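Local coordinates for protein tryptophanyl-tRNA synthetase (Mycoplasma pneumoniae, PDB 2YY5) that probably catalyses the ATP-dependent attachment of tryptophan to tRNA(Trp), as a homodimeric class I aminoacyl-tRNA synthetase, at residues 86-91 with 324-329. The protein carries 1 engineered substitution. Residues are numbered along the deposited sequence; the frame is centred on the assembly and turned at random.
Sequences LLEHSM and QAQATA
In this class I synthetase the start of helix 87-98 and the residue before it, which follow strand 78-82 of the parallel Rossmann-fold sheet, pack against the long C-terminal helix 311-340. Leu86, just before helix 87-98, carries the apolar part. Its CD2 rests on the helix, 3.7 Å from Gln326 N, with Ala325 CB at 4.0 Å and Ala329 CB at 4.1 Å. The two alanines lie one turn apart, so the methyl bridges successive turns. Glu88 adds its CB and CG, which both lie against Ala329 CB. The Glu88 chain bends at chi2 and turns its carboxylate to Gln326. Gln326, CG anti to the backbone N (chi1 -166°), crosses Glu88 at about a right angle, carboxylate and amide planes 68° apart. Gln326 NE2 gives a weak, fairly straight hydrogen bond to Glu88 OE2 (3.3 Å) and a longer, more bent weak bond to Glu88 OE1 (143°). Arg330 makes a long, weak ion pair to Glu88 and a weak bond to Gln326 OE1. Further out, Phe81 and Tyr146 pack on Leu86 and Ala325. His89 bonds to Asp142, the predicted tryptophan-binding residue. Leu87 of the second subunit packs on Leu87 and Glu88. One water accepts from Leu87 N at 3.3 Å and, weakly, from Gln326 NE2.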
# COMPACT_ATOMS: atom_id res chain seq x y z
N LEU B 86 6.36 -6.90 -9.94
CA LEU B 86 7.25 -6.83 -8.79
C LEU B 86 6.57 -6.46 -7.47
O LEU B 86 6.25 -5.30 -7.22
CB LEU B 86 8.38 -5.83 -9.06
CG LEU B 86 9.47 -6.23 -10.05
CD1 LEU B 86 8.88 -6.34 -11.45
CD2 LEU B 86 10.60 -5.19 -10.02
N LEU B 87 6.38 -7.44 -6.60
CA LEU B 87 5.79 -7.17 -5.30
C LEU B 87 6.63 -6.12 -4.55
O LEU B 87 6.13 -5.47 -3.62
CB LEU B 87 5.72 -8.46 -4.47
CG LEU B 87 4.48 -9.35 -4.64
CD1 LEU B 87 3.79 -9.08 -5.96
CD2 LEU B 87 4.90 -10.79 -4.52
N GLU B 88 7.89 -5.96 -4.95
CA GLU B 88 8.77 -4.98 -4.30
C GLU B 88 8.21 -3.58 -4.39
O GLU B 88 8.49 -2.73 -3.55
CB GLU B 88 10.18 -4.98 -4.91
CG GLU B 88 11.08 -6.15 -4.52
CD GLU B 88 10.71 -7.42 -5.24
OE1 GLU B 88 11.35 -8.46 -5.02
OE2 GLU B 88 9.76 -7.37 -6.06
N HIS B 89 7.41 -3.32 -5.42
CA HIS B 89 6.83 -2.00 -5.59
C HIS B 89 5.78 -1.71 -4.53
O HIS B 89 5.82 -0.67 -3.90
CB HIS B 89 6.27 -1.86 -7.00
CG HIS B 89 7.32 -1.52 -8.02
ND1 HIS B 89 7.68 -0.22 -8.31
CD2 HIS B 89 8.16 -2.31 -8.73
CE1 HIS B 89 8.70 -0.23 -9.15
NE2 HIS B 89 9.01 -1.48 -9.42
N SER B 90 4.86 -2.65 -4.32
CA SER B 90 3.83 -2.46 -3.31
C SER B 90 4.47 -2.31 -1.94
O SER B 90 4.03 -1.49 -1.12
CB SER B 90 2.87 -3.65 -3.30
OG SER B 90 3.49 -4.83 -2.82
N MET B 91 5.52 -3.09 -1.68
CA MET B 91 6.17 -3.03 -0.38
C MET B 91 6.90 -1.72 -0.15
O MET B 91 6.76 -1.12 0.90
CB MET B 91 7.14 -4.20 -0.22
CG MET B 91 7.81 -4.26 1.15
SD MET B 91 6.66 -4.01 2.53
CE MET B 91 6.15 -5.66 2.89
N GLN B 324 15.34 -8.41 -14.57
CA GLN B 324 16.36 -7.38 -14.51
C GLN B 324 16.04 -6.31 -13.47
O GLN B 324 16.85 -6.01 -12.61
CB GLN B 324 16.55 -6.75 -15.89
CG GLN B 324 17.68 -5.73 -15.95
CD GLN B 324 17.95 -5.20 -17.36
OE1 GLN B 324 18.86 -4.38 -17.56
NE2 GLN B 324 17.16 -5.65 -18.34
N ALA B 325 14.84 -5.75 -13.56
CA ALA B 325 14.41 -4.71 -12.63
C ALA B 325 14.41 -5.27 -11.21
O ALA B 325 14.82 -4.60 -10.26
CB ALA B 325 13.01 -4.23 -13.00
N GLN B 326 13.94 -6.49 -11.09
CA GLN B 326 13.87 -7.13 -9.80
C GLN B 326 15.26 -7.34 -9.22
O GLN B 326 15.42 -7.49 -8.01
CB GLN B 326 13.13 -8.46 -9.94
CG GLN B 326 12.69 -9.06 -8.64
CD GLN B 326 11.56 -10.04 -8.85
OE1 GLN B 326 11.64 -10.92 -9.70
NE2 GLN B 326 10.50 -9.88 -8.07
N ALA B 327 16.27 -7.33 -10.08
CA ALA B 327 17.65 -7.51 -9.63
C ALA B 327 18.07 -6.37 -8.71
O ALA B 327 18.65 -6.60 -7.65
CB ALA B 327 18.59 -7.59 -10.83
N THR B 328 17.79 -5.13 -9.12
CA THR B 328 18.15 -4.00 -8.28
C THR B 328 17.07 -3.64 -7.25
O THR B 328 17.38 -3.09 -6.20
CB THR B 328 18.53 -2.75 -9.14
OG1 THR B 328 17.86 -1.60 -8.63
CG2 THR B 328 18.18 -2.97 -10.60
N ALA B 329 15.82 -3.99 -7.53
CA ALA B 329 14.73 -3.70 -6.59
C ALA B 329 14.90 -4.49 -5.28
O ALA B 329 14.68 -3.95 -4.19
CB ALA B 329 13.38 -4.03 -7.22
O HOH W 1 7.42 -10.33 -7.76